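ATPase BagA (Mycobacterium tuberculosis H37Rv, PDB 6BS3) forms one subunit of the heterodimeric BagAB ATPase, which hydrolyses ATP, an activity required for resistance to nitric oxide and to elevated glycerol. Local coordinates at residues N89-D94 with T138-E143; V145-K150 with P154-I159; G258-D263 with T286-H291. One frame throughout, in Å; residues are numbered along the deposited sequence.

Interaction 1 of 3, residues N89-D94 with T138-E143; sequences NALAID and TGKIKE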
ATOM      1  N   ASN A  89      19.097   0.390  17.930  1.00 43.59           N
ATOM      2  CA  ASN A  89      19.261   1.792  17.550  1.00 42.79           C
ATOM      3  C   ASN A  89      18.415   2.055  16.309  1.00 44.65           C
ATOM      4  O   ASN A  89      18.197   1.137  15.516  1.00 43.01           O
ATOM      5  CB  ASN A  89      20.725   2.114  17.243  1.00 42.56           C
ATOM      6  CG  ASN A  89      21.571   2.387  18.446  1.00 51.01           C
ATOM      7  OD1 ASN A  89      21.124   2.255  19.574  1.00 46.12           O
ATOM      8  ND2 ASN A  89      22.820   2.788  18.225  1.00 42.51           N
ATOM      9  N   ALA A  90      17.961   3.311  16.118  1.00 40.76           N
ATOM     10  CA  ALA A  90      17.156   3.693  14.956  1.00 39.37           C
ATOM     11  C   ALA A  90      17.851   4.718  14.093  1.00 42.96           C
ATOM     12  O   ALA A  90      18.444   5.664  14.613  1.00 44.06           O
ATOM     13  CB  ALA A  90      15.786   4.228  15.395  1.00 39.17           C
ATOM     14  N   LEU A  91      17.752   4.559  12.777  1.00 39.03           N
ATOM     15  CA  LEU A  91      18.263   5.568  11.854  1.00 38.69           C
ATOM     16  C   LEU A  91      17.231   5.925  10.770  1.00 42.85           C
ATOM     17  O   LEU A  91      17.040   5.168   9.824  1.00 43.44           O
ATOM     18  CB  LEU A  91      19.656   5.267  11.250  1.00 37.83           C
ATOM     19  CG  LEU A  91      20.196   6.383  10.290  1.00 41.88           C
ATOM     20  CD1 LEU A  91      20.535   7.713  11.036  1.00 40.83           C
ATOM     21  CD2 LEU A  91      21.377   5.885   9.479  1.00 46.30           C
ATOM     22  N   ALA A  92      16.555   7.070  10.925  1.00 40.76           N
ATOM     23  CA  ALA A  92      15.617   7.561   9.904  1.00 40.92           C
ATOM     24  C   ALA A  92      16.507   8.396   8.972  1.00 45.75           C
ATOM     25  O   ALA A  92      16.952   9.482   9.367  1.00 45.29           O
ATOM     26  CB  ALA A  92      14.532   8.432  10.544  1.00 41.24           C
ATOM     27  N   ILE A  93      16.908   7.826   7.814  1.00 42.95           N
ATOM     28  CA  ILE A  93      17.807   8.551   6.899  1.00 43.84           C
ATOM     29  C   ILE A  93      17.095   9.801   6.337  1.00 50.37           C
ATOM     30  O   ILE A  93      15.969   9.712   5.842  1.00 50.84           O
ATOM     31  CB  ILE A  93      18.419   7.664   5.765  1.00 46.65           C
ATOM     32  CG1 ILE A  93      19.269   6.493   6.328  1.00 45.96           C
ATOM     33  CG2 ILE A  93      19.247   8.528   4.781  1.00 47.36           C
ATOM     34  CD1 ILE A  93      19.673   5.391   5.229  1.00 41.37           C
ATOM     35  N   ASP A  94      17.740  10.957   6.475  1.00 48.20           N
ATOM     36  CA  ASP A  94      17.270  12.239   5.963  1.00 47.77           C
ATOM     37  C   ASP A  94      18.067  12.422   4.662  1.00 50.89           C
ATOM     38  O   ASP A  94      19.283  12.636   4.718  1.00 51.05           O
ATOM     39  CB  ASP A  94      17.580  13.329   7.005  1.00 50.04           C
ATOM     40  CG  ASP A  94      17.219  14.767   6.666  1.00 63.27           C
ATOM     41  OD1 ASP A  94      17.238  15.125   5.467  1.00 63.78           O
ATOM     42  OD2 ASP A  94      16.957  15.545   7.603  1.00 74.64           O
ATOM     43  N   THR A 138      21.776   3.568  -0.351  1.00 42.83           N
ATOM     44  CA  THR A 138      22.500   2.287  -0.283  1.00 42.89           C
ATOM     45  C   THR A 138      23.942   2.526   0.207  1.00 47.20           C
ATOM     46  O   THR A 138      24.532   1.646   0.841  1.00 48.11           O
ATOM     47  CB  THR A 138      22.488   1.539  -1.647  1.00 45.59           C
ATOM     48  OG1 THR A 138      23.155   2.344  -2.631  1.00 46.40           O
ATOM     49  CG2 THR A 138      21.080   1.156  -2.113  1.00 40.64           C
ATOM     50  N   GLY A 139      24.488   3.695  -0.118  1.00 42.11           N
ATOM     51  CA  GLY A 139      25.831   4.087   0.303  1.00 42.47           C
ATOM     52  C   GLY A 139      25.906   4.299   1.803  1.00 47.70           C
ATOM     53  O   GLY A 139      26.879   3.888   2.435  1.00 49.97           O
ATOM     54  N   LYS A 140      24.865   4.908   2.392  1.00 43.45           N
ATOM     55  CA  LYS A 140      24.776   5.135   3.840  1.00 43.58           C
ATOM     56  C   LYS A 140      24.541   3.810   4.567  1.00 46.55           C
ATOM     57  O   LYS A 140      25.112   3.599   5.632  1.00 46.72           O
ATOM     58  CB  LYS A 140      23.685   6.176   4.189  1.00 46.18           C
ATOM     59  CG  LYS A 140      23.509   6.450   5.692  1.00 51.08           C
ATOM     60  CD  LYS A 140      24.750   7.037   6.334  1.00 53.09           C
ATOM     61  CE  LYS A 140      24.656   7.062   7.835  1.00 60.45           C
ATOM     62  NZ  LYS A 140      25.947   7.464   8.452  1.00 65.33           N
ATOM     63  N   ILE A 141      23.709   2.925   3.986  1.00 42.01           N
ATOM     64  CA  ILE A 141      23.423   1.590   4.513  1.00 41.42           C
ATOM     65  C   ILE A 141      24.755   0.817   4.598  1.00 47.48           C
ATOM     66  O   ILE A 141      25.074   0.284   5.657  1.00 48.57           O
ATOM     67  CB  ILE A 141      22.368   0.862   3.633  1.00 43.54           C
ATOM     68  CG1 ILE A 141      20.942   1.469   3.848  1.00 42.47           C
ATOM     69  CG2 ILE A 141      22.384  -0.672   3.892  1.00 42.94           C
ATOM     70  CD1 ILE A 141      19.827   0.950   2.730  1.00 38.94           C
ATOM     71  N   LYS A 142      25.560   0.837   3.516  1.00 43.47           N
ATOM     72  CA  LYS A 142      26.863   0.180   3.473  1.00 43.25           C
ATOM     73  C   LYS A 142      27.823   0.717   4.563  1.00 46.04           C
ATOM     74  O   LYS A 142      28.564  -0.064   5.159  1.00 46.40           O
ATOM     75  CB  LYS A 142      27.463   0.308   2.066  1.00 45.79           C
ATOM     76  CG  LYS A 142      28.753  -0.486   1.848  1.00 54.17           C
ATOM     77  CD  LYS A 142      29.922   0.444   1.703  1.00 61.67           C
ATOM     78  CE  LYS A 142      31.211  -0.285   1.437  1.00 72.57           C
ATOM     79  NZ  LYS A 142      32.348   0.666   1.432  1.00 74.42           N
ATOM     80  N   GLU A 143      27.807   2.034   4.808  1.00 42.32           N
ATOM     81  CA  GLU A 143      28.646   2.692   5.817  1.00 42.36           C
ATOM     82  C   GLU A 143      28.305   2.175   7.233  1.00 47.63           C
ATOM     83  O   GLU A 143      29.216   1.992   8.032  1.00 47.89           O
ATOM     84  CB  GLU A 143      28.509   4.235   5.718  1.00 43.30           C
ATOM     85  CG  GLU A 143      29.454   5.041   6.618  1.00 46.87           C
ATOM     86  CD  GLU A 143      29.050   5.177   8.080  1.00 62.29           C
ATOM     87  OE1 GLU A 143      27.831   5.276   8.359  1.00 55.46           O
ATOM     88  OE2 GLU A 143      29.953   5.180   8.948  1.00 53.06           O
TER
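Leu91 and Ile93 meet Lys140 and Ile141 where helix 130-146 packs against the mixed beta sheet of this P-loop ATPase, at strand 86-92 and the turn that leaves it. Four residues touch and bury 143 Å² in total, with the nearest backbones 8.3 Å apart from Ile93 CA to Lys140 CA, so side chains alone fill the gap.

The apolar part has two pieces. Ile93 CD1 lies 4.3 Å from Ile141 CG1 and 4.0 Å from Lys140 CG, touching both helix residues. Leu91, with CG turned away from its own backbone N (chi1 -179°), crosses the lysine chain at about a right angle, CD2 standing 3.9 Å from Lys140 CE. Leu53 and Val55 of the adjacent strand 51-56 touch Leu91 and Ile93 respectively, and Tyr74 touches Leu91 and Lys140.

The polar part stays on the helix. A bend at chi2 (63°) carries the lysine's methylenes past the isoleucine and leucine, beyond which the extended chain runs on to Glu143, about one helical turn along. The salt bridge Lys140 NZ to Glu143 OE1 measures 2.9 Å, the ammonium approaching from above the carboxylate plane, 45° out of it.

Interaction 2 of 3, residues V145-K150 with P154-I159; sequences VVRLDK and PVYDAI
The connection from helix 130-146 to strand 158-162, a helix-to-strand link of the P-loop ATPase core, folds back on itself here. Its two arms meet at a single backbone bridge between Leu148 and Pro154, with their CA atoms 4.4 Å apart, and together they bury 396 Å².

The carbonyl of Arg147 is the polar centre. Val155 N donates to Arg147 O at 3.0 Å and nearly straight, 171° at the hydrogen, with the donor tilted 30° from the carbonyl plane. A water 2.8 Å from Arg147 O donates to that oxygen and accepts from Tyr156 N, and Pro154 CA adds a CA-H...O contact to the same oxygen.

Around it the side chains form three groups. The arginine's aliphatic part crosses Val155, with Arg147 CG 3.9 Å from Val155 CG2. A bend at chi3 then takes the guanidinium beside Tyr156, both side chains pointing the same way, with Arg147 NH1 3.8 Å from Tyr156 CE2; the two planes are 69° apart. Val155 CG1 covers one face of the tyrosine ring toward its rim. Glu76 takes a salt bridge from Arg147 NH2 and a hydrogen bond from Tyr156 OH, while Glu143 also pairs with that NH2. At the bridge, Leu148 CD2 packs 3.8 Å from Pro154 N. Near the sheet, Val145 CG2 rests on Ile159 CG1 at 3.7 Å.

Asp149 OD1 accepts from Asn151 N and Leu153 N within the turn. With the Arg147 carbonyl taking a direct and a water-mediated bond from successive amides, this implies a turn ordered mainly through backbone groups, while the two acids probably offset the arginine's charge and limit how its guanidinium can rotate.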
ATOM      1  N   VAL A 145      27.011  -0.841   7.982  1.00 43.00           N
ATOM      2  CA  VAL A 145      27.376  -2.263   7.939  1.00 42.59           C
ATOM      3  C   VAL A 145      28.880  -2.484   8.185  1.00 50.27           C
ATOM      4  O   VAL A 145      29.235  -3.381   8.939  1.00 50.36           O
ATOM      5  CB  VAL A 145      26.941  -2.918   6.589  1.00 44.95           C
ATOM      6  CG1 VAL A 145      27.441  -4.368   6.460  1.00 44.33           C
ATOM      7  CG2 VAL A 145      25.433  -2.837   6.364  1.00 43.91           C
ATOM      8  N   VAL A 146      29.753  -1.721   7.487  1.00 49.09           N
ATOM      9  CA  VAL A 146      31.214  -1.888   7.523  1.00 49.28           C
ATOM     10  C   VAL A 146      31.893  -1.077   8.634  1.00 56.16           C
ATOM     11  O   VAL A 146      33.104  -1.244   8.825  1.00 57.28           O
ATOM     12  CB  VAL A 146      31.889  -1.638   6.135  1.00 52.32           C
ATOM     13  CG1 VAL A 146      31.196  -2.429   5.022  1.00 51.76           C
ATOM     14  CG2 VAL A 146      31.947  -0.151   5.783  1.00 52.26           C
ATOM     15  N   ARG A 147      31.138  -0.214   9.368  1.00 53.17           N
ATOM     16  CA  ARG A 147      31.719   0.603  10.446  1.00 53.25           C
ATOM     17  C   ARG A 147      32.351  -0.226  11.583  1.00 58.38           C
ATOM     18  O   ARG A 147      31.706  -1.110  12.156  1.00 57.11           O
ATOM     19  CB  ARG A 147      30.726   1.630  11.011  1.00 50.75           C
ATOM     20  CG  ARG A 147      31.430   2.745  11.808  1.00 55.14           C
ATOM     21  CD  ARG A 147      30.477   3.693  12.498  1.00 55.33           C
ATOM     22  NE  ARG A 147      29.420   4.183  11.608  1.00 48.51           N
ATOM     23  CZ  ARG A 147      28.151   4.337  11.965  1.00 55.31           C
ATOM     24  NH1 ARG A 147      27.758   4.039  13.198  1.00 42.99           N
ATOM     25  NH2 ARG A 147      27.260   4.779  11.090  1.00 46.79           N
ATOM     26  N   LEU A 148      33.613   0.093  11.899  1.00 57.41           N
ATOM     27  CA  LEU A 148      34.391  -0.551  12.956  1.00 58.53           C
ATOM     28  C   LEU A 148      34.618   0.385  14.142  1.00 65.42           C
ATOM     29  O   LEU A 148      34.663   1.600  13.972  1.00 64.34           O
ATOM     30  CB  LEU A 148      35.741  -1.073  12.413  1.00 58.44           C
ATOM     31  CG  LEU A 148      35.694  -2.039  11.202  1.00 62.64           C
ATOM     32  CD1 LEU A 148      37.100  -2.324  10.681  1.00 62.43           C
ATOM     33  CD2 LEU A 148      34.964  -3.350  11.536  1.00 62.24           C
ATOM     34  N   ASP A 149      34.742  -0.187  15.350  1.00 66.31           N
ATOM     35  CA  ASP A 149      35.011   0.575  16.571  1.00 67.85           C
ATOM     36  C   ASP A 149      36.535   0.792  16.769  1.00 74.99           C
ATOM     37  O   ASP A 149      37.305   0.624  15.818  1.00 74.50           O
ATOM     38  CB  ASP A 149      34.316  -0.058  17.808  1.00 69.69           C
ATOM     39  CG  ASP A 149      34.644  -1.509  18.148  1.00 83.27           C
ATOM     40  OD1 ASP A 149      35.752  -1.979  17.786  1.00 83.90           O
ATOM     41  OD2 ASP A 149      33.801  -2.170  18.796  1.00 90.71           O
ATOM     42  N   LYS A 150      36.957   1.188  17.990  1.00 73.89           N
ATOM     43  CA  LYS A 150      38.360   1.416  18.355  1.00 74.05           C
ATOM     44  C   LYS A 150      39.190   0.138  18.258  1.00 79.58           C
ATOM     45  O   LYS A 150      40.390   0.224  18.006  1.00 81.05           O
ATOM     46  CB  LYS A 150      38.482   2.031  19.771  1.00 76.59           C
ATOM     47  CG  LYS A 150      37.736   1.273  20.880  1.00 90.52           C
ATOM     48  CD  LYS A 150      38.285   1.588  22.265  1.00103.28           C
ATOM     49  CE  LYS A 150      37.624   0.749  23.334  1.00115.20           C
ATOM     50  NZ  LYS A 150      38.368   0.791  24.623  1.00123.33           N
ATOM     51  N   PRO A 154      33.052  -4.762  14.504  1.00 54.93           N
ATOM     52  CA  PRO A 154      31.859  -4.035  14.007  1.00 52.42           C
ATOM     53  C   PRO A 154      31.071  -3.318  15.099  1.00 55.24           C
ATOM     54  O   PRO A 154      30.829  -3.889  16.159  1.00 55.32           O
ATOM     55  CB  PRO A 154      31.012  -5.132  13.357  1.00 53.83           C
ATOM     56  CG  PRO A 154      31.960  -6.253  13.095  1.00 59.37           C
ATOM     57  CD  PRO A 154      32.952  -6.207  14.213  1.00 55.54           C
ATOM     58  N   VAL A 155      30.681  -2.056  14.839  1.00 51.19           N
ATOM     59  CA  VAL A 155      29.857  -1.237  15.746  1.00 50.10           C
ATOM     60  C   VAL A 155      28.506  -1.961  15.949  1.00 51.90           C
ATOM     61  O   VAL A 155      28.067  -2.149  17.079  1.00 51.40           O
ATOM     62  CB  VAL A 155      29.680   0.210  15.186  1.00 53.63           C
ATOM     63  CG1 VAL A 155      28.554   0.967  15.895  1.00 53.30           C
ATOM     64  CG2 VAL A 155      30.992   0.989  15.267  1.00 52.98           C
ATOM     65  N   TYR A 156      27.897  -2.436  14.844  1.00 46.65           N
ATOM     66  CA  TYR A 156      26.630  -3.174  14.909  1.00 43.84           C
ATOM     67  C   TYR A 156      26.811  -4.658  14.626  1.00 47.02           C
ATOM     68  O   TYR A 156      27.617  -5.035  13.777  1.00 47.15           O
ATOM     69  CB  TYR A 156      25.596  -2.548  13.958  1.00 41.95           C
ATOM     70  CG  TYR A 156      25.194  -1.148  14.371  1.00 41.81           C
ATOM     71  CD1 TYR A 156      24.431  -0.930  15.515  1.00 42.97           C
ATOM     72  CD2 TYR A 156      25.606  -0.036  13.640  1.00 42.06           C
ATOM     73  CE1 TYR A 156      24.086   0.360  15.923  1.00 40.93           C
ATOM     74  CE2 TYR A 156      25.263   1.257  14.037  1.00 43.07           C
ATOM     75  CZ  TYR A 156      24.502   1.451  15.184  1.00 46.15           C
ATOM     76  OH  TYR A 156      24.139   2.721  15.603  1.00 43.55           O
ATOM     77  N   ASP A 157      26.067  -5.493  15.339  1.00 43.36           N
ATOM     78  CA  ASP A 157      26.041  -6.942  15.110  1.00 43.75           C
ATOM     79  C   ASP A 157      25.249  -7.251  13.848  1.00 48.08           C
ATOM     80  O   ASP A 157      25.554  -8.220  13.163  1.00 47.94           O
ATOM     81  CB  ASP A 157      25.439  -7.675  16.308  1.00 45.76           C
ATOM     82  CG  ASP A 157      26.360  -7.562  17.491  1.00 54.40           C
ATOM     83  OD1 ASP A 157      27.392  -8.262  17.500  1.00 57.20           O
ATOM     84  OD2 ASP A 157      26.085  -6.729  18.376  1.00 55.20           O
ATOM     85  N   ALA A 158      24.243  -6.418  13.542  1.00 44.69           N
ATOM     86  CA  ALA A 158      23.396  -6.531  12.350  1.00 44.90           C
ATOM     87  C   ALA A 158      22.737  -5.200  12.049  1.00 46.96           C
ATOM     88  O   ALA A 158      22.591  -4.354  12.934  1.00 47.89           O
ATOM     89  CB  ALA A 158      22.319  -7.613  12.539  1.00 45.68           C
ATOM     90  N   ILE A 159      22.342  -5.027  10.790  1.00 41.69           N
ATOM     91  CA  ILE A 159      21.608  -3.873  10.271  1.00 40.18           C
ATOM     92  C   ILE A 159      20.323  -4.427   9.661  1.00 41.05           C
ATOM     93  O   ILE A 159      20.368  -5.351   8.842  1.00 38.83           O
ATOM     94  CB  ILE A 159      22.421  -3.067   9.203  1.00 43.44           C
ATOM     95  CG1 ILE A 159      23.878  -2.726   9.676  1.00 43.78           C
ATOM     96  CG2 ILE A 159      21.655  -1.816   8.713  1.00 44.44           C
ATOM     97  CD1 ILE A 159      24.061  -1.804  10.792  1.00 49.47           C
TER
HETATM   98  O   HOH W   1      29.003  -1.797  12.060  1.00 44.86           O

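Interaction 3 of 3, residues G258-D263 with T286-H291; sequences GEVDAD and TETIQH
Val260 and Gly258 pack on Thr288 and Ile289, joining the link between helices 249-255 and 262-271 to the side of the long helix 278-302. This is a loop-on-helix contact in the helical region far from the nucleotide, and it buries 162 Å².

In the first shell, Val260 CG2 is 3.6 Å from Ile289 CG1 and 3.7 Å from Thr288 OG1, reaching both neighbours in the helix with one methyl. Ile289 meets the glycine with its far end, CD1 being 3.9 Å from Gly258 O. With CG1 turned away from its carbonyl carbon (chi1 -75°), the isoleucine extends over this backbone.

Behind these contacts, capping orders both ends of the loop. Gly258 ends the preceding helix in a Schellman motif, at a positive phi of 105°, a backbone conformation that suits glycine, and its CA comes within 5.8 Å of Ile289 CA. Asp261 N-caps the next helix through Ser264 N, while Leu285 adds to the packing around Val260. The other protein chain binds Glu287 and packs on Thr288, so this helix also serves the heterodimer interface.

Thr288 OG1 is held by the carbonyl of Leu285, and Val260 CG1 lies 4.0 Å from that hydroxyl oxygen.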
ATOM      1  N   GLY A 258     -20.017 -26.366   1.398  1.00 93.52           N
ATOM      2  CA  GLY A 258     -21.318 -26.170   2.033  1.00 93.88           C
ATOM      3  C   GLY A 258     -21.808 -27.357   2.840  1.00 99.44           C
ATOM      4  O   GLY A 258     -22.983 -27.405   3.212  1.00 98.92           O
ATOM      5  N   GLU A 259     -20.909 -28.319   3.124  1.00 97.57           N
ATOM      6  CA  GLU A 259     -21.216 -29.544   3.863  1.00 98.48           C
ATOM      7  C   GLU A 259     -20.570 -29.546   5.249  1.00104.05           C
ATOM      8  O   GLU A 259     -19.349 -29.663   5.360  1.00103.22           O
ATOM      9  CB  GLU A 259     -20.794 -30.783   3.048  1.00100.26           C
ATOM     10  CG  GLU A 259     -21.543 -30.943   1.729  1.00114.94           C
ATOM     11  CD  GLU A 259     -21.121 -32.113   0.859  1.00142.25           C
ATOM     12  OE1 GLU A 259     -19.902 -32.279   0.623  1.00139.99           O
ATOM     13  OE2 GLU A 259     -22.018 -32.856   0.397  1.00138.56           O
ATOM     14  N   VAL A 260     -21.397 -29.235   6.242  1.00103.17           N
ATOM     15  CA  VAL A 260     -21.030 -29.341   7.679  1.00104.55           C
ATOM     16  C   VAL A 260     -22.130 -30.255   8.208  1.00111.66           C
ATOM     17  O   VAL A 260     -23.302 -29.831   8.162  1.00112.36           O
ATOM     18  CB  VAL A 260     -21.048 -27.968   8.375  1.00108.51           C
ATOM     19  CG1 VAL A 260     -20.361 -28.013   9.731  1.00108.36           C
ATOM     20  CG2 VAL A 260     -20.437 -26.884   7.499  1.00108.40           C
ATOM     21  N   ASP A 261     -21.793 -31.454   8.682  1.00108.97           N
ATOM     22  CA  ASP A 261     -22.917 -32.324   9.103  1.00109.25           C
ATOM     23  C   ASP A 261     -23.565 -31.662  10.316  1.00113.34           C
ATOM     24  O   ASP A 261     -22.852 -31.446  11.316  1.00111.96           O
ATOM     25  CB  ASP A 261     -22.439 -33.746   9.410  1.00111.26           C
ATOM     26  CG  ASP A 261     -23.560 -34.684   9.823  1.00121.66           C
ATOM     27  OD1 ASP A 261     -24.439 -34.953   8.981  1.00122.77           O
ATOM     28  OD2 ASP A 261     -23.545 -35.138  10.985  1.00125.96           O
ATOM     29  N   ALA A 262     -24.862 -31.354  10.234  1.00111.05           N
ATOM     30  CA  ALA A 262     -25.487 -30.766  11.437  1.00111.36           C
ATOM     31  C   ALA A 262     -25.749 -31.845  12.490  1.00116.61           C
ATOM     32  O   ALA A 262     -25.529 -31.568  13.672  1.00116.19           O
ATOM     33  CB  ALA A 262     -26.770 -30.092  11.051  1.00112.05           C
ATOM     34  N   ASP A 263     -26.215 -33.028  12.089  1.00113.83           N
ATOM     35  CA  ASP A 263     -26.471 -34.036  13.124  1.00113.85           C
ATOM     36  C   ASP A 263     -25.338 -34.137  14.156  1.00117.84           C
ATOM     37  O   ASP A 263     -25.622 -34.145  15.351  1.00117.36           O
ATOM     38  CB  ASP A 263     -26.804 -35.410  12.505  1.00115.80           C
ATOM     39  CG  ASP A 263     -28.173 -35.510  11.839  1.00126.84           C
ATOM     40  OD1 ASP A 263     -29.142 -34.913  12.367  1.00127.47           O
ATOM     41  OD2 ASP A 263     -28.283 -36.210  10.806  1.00132.17           O
ATOM     42  N   THR A 286     -23.633 -21.621   8.469  1.00 79.41           N
ATOM     43  CA  THR A 286     -23.137 -20.752   7.382  1.00 78.56           C
ATOM     44  C   THR A 286     -21.921 -19.922   7.823  1.00 80.30           C
ATOM     45  O   THR A 286     -21.120 -19.546   6.974  1.00 80.06           O
ATOM     46  CB  THR A 286     -24.245 -19.881   6.749  1.00 88.31           C
ATOM     47  OG1 THR A 286     -24.776 -18.996   7.727  1.00 90.80           O
ATOM     48  CG2 THR A 286     -25.366 -20.704   6.105  1.00 85.00           C
ATOM     49  N   GLU A 287     -21.770 -19.673   9.147  1.00 74.91           N
ATOM     50  CA  GLU A 287     -20.634 -18.963   9.740  1.00 73.57           C
ATOM     51  C   GLU A 287     -19.364 -19.788   9.585  1.00 76.43           C
ATOM     52  O   GLU A 287     -18.297 -19.220   9.346  1.00 76.40           O
ATOM     53  CB  GLU A 287     -20.879 -18.669  11.230  1.00 74.60           C
ATOM     54  CG  GLU A 287     -21.679 -17.405  11.495  1.00 81.75           C
ATOM     55  CD  GLU A 287     -21.942 -17.059  12.950  1.00 96.02           C
ATOM     56  OE1 GLU A 287     -21.378 -17.727  13.845  1.00 84.61           O
ATOM     57  OE2 GLU A 287     -22.716 -16.105  13.194  1.00 88.69           O
ATOM     58  N   THR A 288     -19.474 -21.124   9.722  1.00 72.19           N
ATOM     59  CA  THR A 288     -18.328 -22.034   9.586  1.00 71.62           C
ATOM     60  C   THR A 288     -18.037 -22.320   8.111  1.00 73.68           C
ATOM     61  O   THR A 288     -16.877 -22.537   7.761  1.00 72.87           O
ATOM     62  CB  THR A 288     -18.486 -23.312  10.446  1.00 79.89           C
ATOM     63  OG1 THR A 288     -19.489 -24.152   9.884  1.00 78.22           O
ATOM     64  CG2 THR A 288     -18.810 -23.006  11.907  1.00 77.87           C
ATOM     65  N   ILE A 289     -19.084 -22.321   7.252  1.00 68.96           N
ATOM     66  CA  ILE A 289     -18.931 -22.517   5.807  1.00 68.55           C
ATOM     67  C   ILE A 289     -18.101 -21.343   5.266  1.00 72.01           C
ATOM     68  O   ILE A 289     -17.110 -21.559   4.564  1.00 72.26           O
ATOM     69  CB  ILE A 289     -20.319 -22.655   5.112  1.00 71.80           C
ATOM     70  CG1 ILE A 289     -20.941 -24.043   5.395  1.00 72.46           C
ATOM     71  CG2 ILE A 289     -20.246 -22.382   3.599  1.00 71.98           C
ATOM     72  CD1 ILE A 289     -22.502 -24.133   5.223  1.00 77.47           C
ATOM     73  N   GLN A 290     -18.477 -20.109   5.662  1.00 67.11           N
ATOM     74  CA  GLN A 290     -17.821 -18.864   5.272  1.00 65.91           C
ATOM     75  C   GLN A 290     -16.390 -18.785   5.777  1.00 67.40           C
ATOM     76  O   GLN A 290     -15.528 -18.308   5.046  1.00 66.95           O
ATOM     77  CB  GLN A 290     -18.659 -17.645   5.682  1.00 67.15           C
ATOM     78  CG  GLN A 290     -19.863 -17.450   4.749  1.00 73.69           C
ATOM     79  CD  GLN A 290     -20.871 -16.425   5.208  1.00 86.72           C
ATOM     80  OE1 GLN A 290     -20.560 -15.497   5.950  1.00 75.04           O
ATOM     81  NE2 GLN A 290     -22.114 -16.565   4.746  1.00 86.95           N
ATOM     82  N   HIS A 291     -16.121 -19.308   6.988  1.00 62.02           N
ATOM     83  CA  HIS A 291     -14.773 -19.362   7.554  1.00 60.81           C
ATOM     84  C   HIS A 291     -13.917 -20.324   6.712  1.00 64.28           C
ATOM     85  O   HIS A 291     -12.829 -19.951   6.278  1.00 63.40           O
ATOM     86  CB  HIS A 291     -14.828 -19.824   9.019  1.00 60.99           C
ATOM     87  CG  HIS A 291     -13.487 -20.153   9.591  1.00 63.88           C
ATOM     88  ND1 HIS A 291     -12.699 -19.184  10.182  1.00 65.43           N
ATOM     89  CD2 HIS A 291     -12.817 -21.325   9.594  1.00 65.50           C
ATOM     90  CE1 HIS A 291     -11.590 -19.800  10.541  1.00 64.92           C
ATOM     91  NE2 HIS A 291     -11.617 -21.090  10.210  1.00 65.33           N
TER

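How the interactions relate
Interactions 1 and 2 are neighbours, their centres 12 Å apart, and both tie helix 130-146 to the same sheet. The first is buried and mainly apolar; the second, at the helix's end, is partly exposed and adds backbone, water and charge bonding. They touch through Asn89 ND2 and Tyr156 OH, 2.9 Å apart and probably hydrogen-bonded, and share Glu143, whose carboxylate pairs with both Lys140 and Arg147. Interaction 3 lies on the opposite side of the chain's centre, its centre about 52 Å from that of interaction 1 and about 56 Å from that of interaction 2. It is partly buried packing between a loop and a different helix, and it alone borders the other protein chain.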